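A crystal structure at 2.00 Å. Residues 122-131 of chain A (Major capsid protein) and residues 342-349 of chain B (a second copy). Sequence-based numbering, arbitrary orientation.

Chain A (122-131) NDDRYNYRRM
Chain B (342-349) IGGVTPAG

In this contact between two copies of the major capsid protein, one side of a helix in chain A packs against an irregular, largely extended segment of chain B. The helix is held by regular i to i+4 bonds, such as N127(A) N to D123(A) O at 2.8 Å. In chain B, G343(B) leaves a preceding helix with phi/psi 90/29, a conformation that calls for glycine; G344(B) follows at -122/-139, then V345(B) at -143/135, T346(B) at -115/127, P347(B) at -64/155 and A348(B) at -60/148. Both chains advance in the same general sense: D124(A) CA lies 4.4 Å from G344(B) CA, and N127(A) CA 5.1 Å from V345(B) CA.

The one direct hydrogen bond runs from R130(A) NH1 to T346(B) O, 2.7 Å with an N-H...O angle of 131°. With chi1 to chi3 m, t, p and chi4 -155°, the arginine extends the register one step further.

Van der Waals packing centres on V345(B), whose CA-to-CB bond points toward the helix with chi1 p. V345(B) CG1 lies 3.5 Å from D123(A) CB (chi1 m), while V345(B) CG2 lies 3.9 Å from N127(A) CB and makes an apolar contact with Y126(A) CD2, also 3.9 Å. V345(B) CG2 also sits at the edge of the R130(A) guanidinium, 3.5 Å from R130(A) NH1.

Two chain B carbonyls pack against the first carbons of helix side chains, both chi1 t: G344(B) O lies 3.2 Å from N127(A) CB and G343(B) O 3.3 Å from D124(A) CB.

Lacking direct hydrogen bonds to the helix, these carbonyls are bridged by water. Water 1 accepts from D124(A) N (3.0 Å) and donates to G343(B) O (2.9 Å). Water 2 donates to D124(A) OD1 (2.9 Å) and G344(B) O (2.6 Å) and accepts from N127(A) ND2 (2.9 Å). Water 3 donates to N127(A) OD1 (3.1 Å) and accepts from T346(B) N (2.9 Å), so both ends of the N127(A) amide serve the interface through water.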

ATOM      1  N   ASN A 122       4.836   3.597   1.699  1.00 24.63           N
ATOM      2  CA  ASN A 122       4.293   3.671   0.332  1.00 24.48           C
ATOM      3  C   ASN A 122       4.024   5.141  -0.013  1.00 24.29           C
ATOM      4  O   ASN A 122       4.791   6.021   0.409  1.00 25.79           O
ATOM      5  CB  ASN A 122       3.092   2.756   0.233  1.00 21.65           C
ATOM      6  CG  ASN A 122       3.441   1.313   0.513  1.00 21.37           C
ATOM      7  OD1 ASN A 122       4.533   0.856   0.179  1.00 19.50           O
ATOM      8  ND2 ASN A 122       2.517   0.585   1.128  1.00 19.95           N
ATOM      9  N   ASP A 123       2.965   5.426  -0.780  1.00 23.82           N
ATOM     10  CA  ASP A 123       2.686   6.791  -1.219  1.00 22.29           C
ATOM     11  C   ASP A 123       2.278   7.688  -0.058  1.00 17.99           C
ATOM     12  O   ASP A 123       2.521   8.900  -0.100  1.00 18.40           O
ATOM     13  CB  ASP A 123       1.589   6.782  -2.281  1.00 25.95           C
ATOM     14  CG  ASP A 123       2.076   6.256  -3.611  1.00 29.61           C
ATOM     15  OD1 ASP A 123       3.292   6.011  -3.755  1.00 32.91           O
ATOM     16  OD2 ASP A 123       1.233   6.072  -4.511  1.00 31.37           O
ATOM     17  N   ASP A 124       1.661   7.114   0.978  1.00 19.17           N
ATOM     18  CA  ASP A 124       1.306   7.890   2.159  1.00 21.69           C
ATOM     19  C   ASP A 124       2.536   8.511   2.802  1.00 22.44           C
ATOM     20  O   ASP A 124       2.522   9.691   3.186  1.00 23.46           O
ATOM     21  CB  ASP A 124       0.582   6.988   3.153  1.00 21.50           C
ATOM     22  CG  ASP A 124       0.104   7.734   4.368  1.00 25.26           C
ATOM     23  OD1 ASP A 124      -0.497   8.814   4.231  1.00 27.24           O
ATOM     24  OD2 ASP A 124       0.322   7.244   5.483  1.00 28.53           O
ATOM     25  N   ARG A 125       3.619   7.741   2.829  1.00 21.73           N
ATOM     26  CA  ARG A 125       4.885   8.204   3.375  1.00 17.97           C
ATOM     27  C   ARG A 125       5.460   9.324   2.511  1.00 19.46           C
ATOM     28  O   ARG A 125       5.948  10.325   3.036  1.00 24.62           O
ATOM     29  CB  ARG A 125       5.882   7.048   3.473  1.00 17.66           C
ATOM     30  CG  ARG A 125       7.180   7.406   4.176  1.00 19.35           C
ATOM     31  CD  ARG A 125       7.612   6.306   5.132  1.00 21.95           C
ATOM     32  NE  ARG A 125       8.213   5.176   4.431  1.00 21.64           N
ATOM     33  CZ  ARG A 125       8.760   4.126   5.035  1.00 22.58           C
ATOM     34  NH1 ARG A 125       8.783   4.059   6.359  1.00 21.65           N
ATOM     35  NH2 ARG A 125       9.284   3.143   4.316  1.00 24.46           N
ATOM     36  N   TYR A 126       5.406   9.163   1.188  1.00 20.17           N
ATOM     37  CA  TYR A 126       5.931  10.195   0.301  1.00 22.23           C
ATOM     38  C   TYR A 126       5.101  11.470   0.376  1.00 20.92           C
ATOM     39  O   TYR A 126       5.650  12.579   0.313  1.00 21.72           O
ATOM     40  CB  TYR A 126       5.986   9.683  -1.140  1.00 22.04           C
ATOM     41  CG  TYR A 126       6.451  10.733  -2.133  1.00 25.73           C
ATOM     42  CD1 TYR A 126       7.725  11.259  -2.063  1.00 29.17           C
ATOM     43  CD2 TYR A 126       5.628  11.176  -3.157  1.00 26.57           C
ATOM     44  CE1 TYR A 126       8.167  12.217  -2.956  1.00 29.88           C
ATOM     45  CE2 TYR A 126       6.067  12.133  -4.067  1.00 28.53           C
ATOM     46  CZ  TYR A 126       7.336  12.647  -3.956  1.00 31.06           C
ATOM     47  OH  TYR A 126       7.783  13.596  -4.848  1.00 35.29           O
ATOM     48  N   ASN A 127       3.772  11.334   0.495  1.00 21.45           N
ATOM     49  CA  ASN A 127       2.936  12.520   0.683  1.00 18.56           C
ATOM     50  C   ASN A 127       3.279  13.249   1.975  1.00 19.96           C
ATOM     51  O   ASN A 127       3.196  14.480   2.036  1.00 23.61           O
ATOM     52  CB  ASN A 127       1.456  12.129   0.678  1.00 20.88           C
ATOM     53  CG  ASN A 127       0.526  13.337   0.633  1.00 22.09           C
ATOM     54  OD1 ASN A 127       0.814  14.321  -0.041  1.00 23.61           O
ATOM     55  ND2 ASN A 127      -0.591  13.263   1.361  1.00 20.26           N
ATOM     56  N   TYR A 128       3.664  12.502   3.012  1.00 19.31           N
ATOM     57  CA  TYR A 128       4.079  13.136   4.257  1.00 18.80           C
ATOM     58  C   TYR A 128       5.356  13.943   4.074  1.00 18.73           C
ATOM     59  O   TYR A 128       5.519  14.989   4.713  1.00 22.41           O
ATOM     60  CB  TYR A 128       4.262  12.081   5.353  1.00 19.04           C
ATOM     61  CG  TYR A 128       4.811  12.628   6.655  1.00 18.22           C
ATOM     62  CD1 TYR A 128       3.979  13.259   7.570  1.00 19.55           C
ATOM     63  CD2 TYR A 128       6.157  12.499   6.975  1.00 18.69           C
ATOM     64  CE1 TYR A 128       4.474  13.757   8.762  1.00 19.50           C
ATOM     65  CE2 TYR A 128       6.659  12.994   8.165  1.00 20.81           C
ATOM     66  CZ  TYR A 128       5.813  13.621   9.054  1.00 19.99           C
ATOM     67  OH  TYR A 128       6.312  14.111  10.239  1.00 21.52           O
ATOM     68  N   ARG A 129       6.271  13.489   3.209  1.00 18.19           N
ATOM     69  CA  ARG A 129       7.475  14.277   2.963  1.00 20.87           C
ATOM     70  C   ARG A 129       7.182  15.494   2.096  1.00 23.47           C
ATOM     71  O   ARG A 129       7.853  16.524   2.232  1.00 29.56           O
ATOM     72  CB  ARG A 129       8.571  13.425   2.322  1.00 21.78           C
ATOM     73  CG  ARG A 129       9.902  14.156   2.274  1.00 20.85           C
ATOM     74  CD  ARG A 129      11.073  13.275   1.902  1.00 23.60           C
ATOM     75  NE  ARG A 129      12.318  14.036   1.989  1.00 23.83           N
ATOM     76  CZ  ARG A 129      13.521  13.549   1.715  1.00 23.61           C
ATOM     77  NH1 ARG A 129      13.661  12.289   1.332  1.00 25.61           N
ATOM     78  NH2 ARG A 129      14.589  14.327   1.824  1.00 24.03           N
ATOM     79  N   ARG A 130       6.203  15.400   1.193  1.00 24.98           N
ATOM     80  CA  ARG A 130       5.746  16.593   0.490  1.00 24.00           C
ATOM     81  C   ARG A 130       5.238  17.639   1.472  1.00 25.55           C
ATOM     82  O   ARG A 130       5.425  18.843   1.262  1.00 28.43           O
ATOM     83  CB  ARG A 130       4.645  16.243  -0.510  1.00 21.25           C
ATOM     84  CG  ARG A 130       5.058  15.358  -1.665  1.00 19.36           C
ATOM     85  CD  ARG A 130       3.842  15.050  -2.523  1.00 18.08           C
ATOM     86  NE  ARG A 130       3.320  16.247  -3.175  1.00 18.19           N
ATOM     87  CZ  ARG A 130       2.059  16.392  -3.570  1.00 21.21           C
ATOM     88  NH1 ARG A 130       1.183  15.421  -3.363  1.00 21.72           N
ATOM     89  NH2 ARG A 130       1.668  17.515  -4.159  1.00 23.88           N
ATOM     90  N   MET A 131       4.591  17.195   2.550  1.00 21.33           N
ATOM     91  CA  MET A 131       4.009  18.109   3.520  1.00 20.05           C
ATOM     92  C   MET A 131       5.035  18.693   4.480  1.00 22.34           C
ATOM     93  O   MET A 131       4.732  19.678   5.160  1.00 28.34           O
ATOM     94  CB  MET A 131       2.917  17.399   4.322  1.00 20.67           C
ATOM     95  CG  MET A 131       1.723  16.952   3.499  1.00 23.89           C
ATOM     96  SD  MET A 131       0.701  15.758   4.381  1.00 29.60           S
ATOM     97  CE  MET A 131       0.262  16.698   5.840  1.00 30.97           C
TER
ATOM     98  N   ILE B 342      -7.663   9.720   2.572  1.00 25.83           N
ATOM     99  CA  ILE B 342      -7.354   8.725   1.551  1.00 23.62           C
ATOM    100  C   ILE B 342      -6.128   7.900   1.928  1.00 26.17           C
ATOM    101  O   ILE B 342      -6.186   6.667   1.974  1.00 29.61           O
ATOM    102  CB  ILE B 342      -7.165   9.379   0.163  1.00 21.91           C
ATOM    103  CG1 ILE B 342      -8.455  10.067  -0.286  1.00 22.78           C
ATOM    104  CG2 ILE B 342      -6.738   8.340  -0.860  1.00 19.06           C
ATOM    105  CD1 ILE B 342      -8.338  10.766  -1.625  1.00 24.49           C
ATOM    106  N   GLY B 343      -5.008   8.564   2.198  1.00 22.79           N
ATOM    107  CA  GLY B 343      -3.794   7.867   2.566  1.00 20.81           C
ATOM    108  C   GLY B 343      -2.901   7.482   1.411  1.00 18.73           C
ATOM    109  O   GLY B 343      -2.184   6.478   1.503  1.00 22.89           O
ATOM    110  N   GLY B 344      -2.923   8.242   0.321  1.00 19.07           N
ATOM    111  CA  GLY B 344      -2.021   8.013  -0.792  1.00 17.88           C
ATOM    112  C   GLY B 344      -1.194   9.246  -1.085  1.00 18.08           C
ATOM    113  O   GLY B 344      -0.732   9.921  -0.161  1.00 19.96           O
ATOM    114  N   VAL B 345      -0.999   9.555  -2.363  1.00 20.43           N
ATOM    115  CA  VAL B 345      -0.354  10.796  -2.777  1.00 23.29           C
ATOM    116  C   VAL B 345      -1.050  11.288  -4.039  1.00 23.72           C
ATOM    117  O   VAL B 345      -1.340  10.500  -4.947  1.00 26.32           O
ATOM    118  CB  VAL B 345       1.166  10.631  -2.996  1.00 16.68           C
ATOM    119  CG1 VAL B 345       1.469   9.738  -4.190  1.00 16.61           C
ATOM    120  CG2 VAL B 345       1.829  11.990  -3.157  1.00 16.97           C
ATOM    121  N   THR B 346      -1.354  12.580  -4.080  1.00 23.20           N
ATOM    122  CA  THR B 346      -2.095  13.166  -5.178  1.00 24.99           C
ATOM    123  C   THR B 346      -1.215  14.163  -5.917  1.00 24.11           C
ATOM    124  O   THR B 346      -0.638  15.058  -5.283  1.00 22.01           O
ATOM    125  CB  THR B 346      -3.367  13.864  -4.673  1.00 25.75           C
ATOM    126  OG1 THR B 346      -4.251  12.890  -4.106  1.00 28.69           O
ATOM    127  CG2 THR B 346      -4.075  14.574  -5.812  1.00 24.67           C
ATOM    128  N   PRO B 347      -1.081  14.046  -7.236  1.00 24.52           N
ATOM    129  CA  PRO B 347      -0.256  15.004  -7.978  1.00 24.70           C
ATOM    130  C   PRO B 347      -0.833  16.409  -7.895  1.00 25.52           C
ATOM    131  O   PRO B 347      -2.032  16.603  -7.683  1.00 29.88           O
ATOM    132  CB  PRO B 347      -0.291  14.466  -9.413  1.00 23.29           C
ATOM    133  CG  PRO B 347      -1.536  13.644  -9.477  1.00 22.07           C
ATOM    134  CD  PRO B 347      -1.680  13.030  -8.118  1.00 21.53           C
ATOM    135  N   ALA B 348       0.047  17.393  -8.052  1.00 22.19           N
ATOM    136  CA  ALA B 348      -0.371  18.785  -7.994  1.00 23.76           C
ATOM    137  C   ALA B 348      -1.396  19.079  -9.081  1.00 26.96           C
ATOM    138  O   ALA B 348      -1.370  18.493 -10.167  1.00 30.84           O
ATOM    139  CB  ALA B 348       0.837  19.712  -8.139  1.00 23.56           C
ATOM    140  N   GLY B 349      -2.310  19.997  -8.778  1.00 23.56           N
ATOM    141  CA  GLY B 349      -3.353  20.372  -9.703  1.00 19.42           C
ATOM    142  C   GLY B 349      -4.662  19.638  -9.524  1.00 23.36           C
ATOM    143  O   GLY B 349      -5.645  19.991 -10.187  1.00 23.87           O
TER
HETATM  144  O   HOH W   1      -0.029   4.623   0.786  1.00 19.30           O
HETATM  145  O   HOH W   2      -1.360  10.648   2.204  1.00 19.91           O
HETATM  146  O   HOH W   3      -1.709  14.336  -1.840  1.00 24.56           O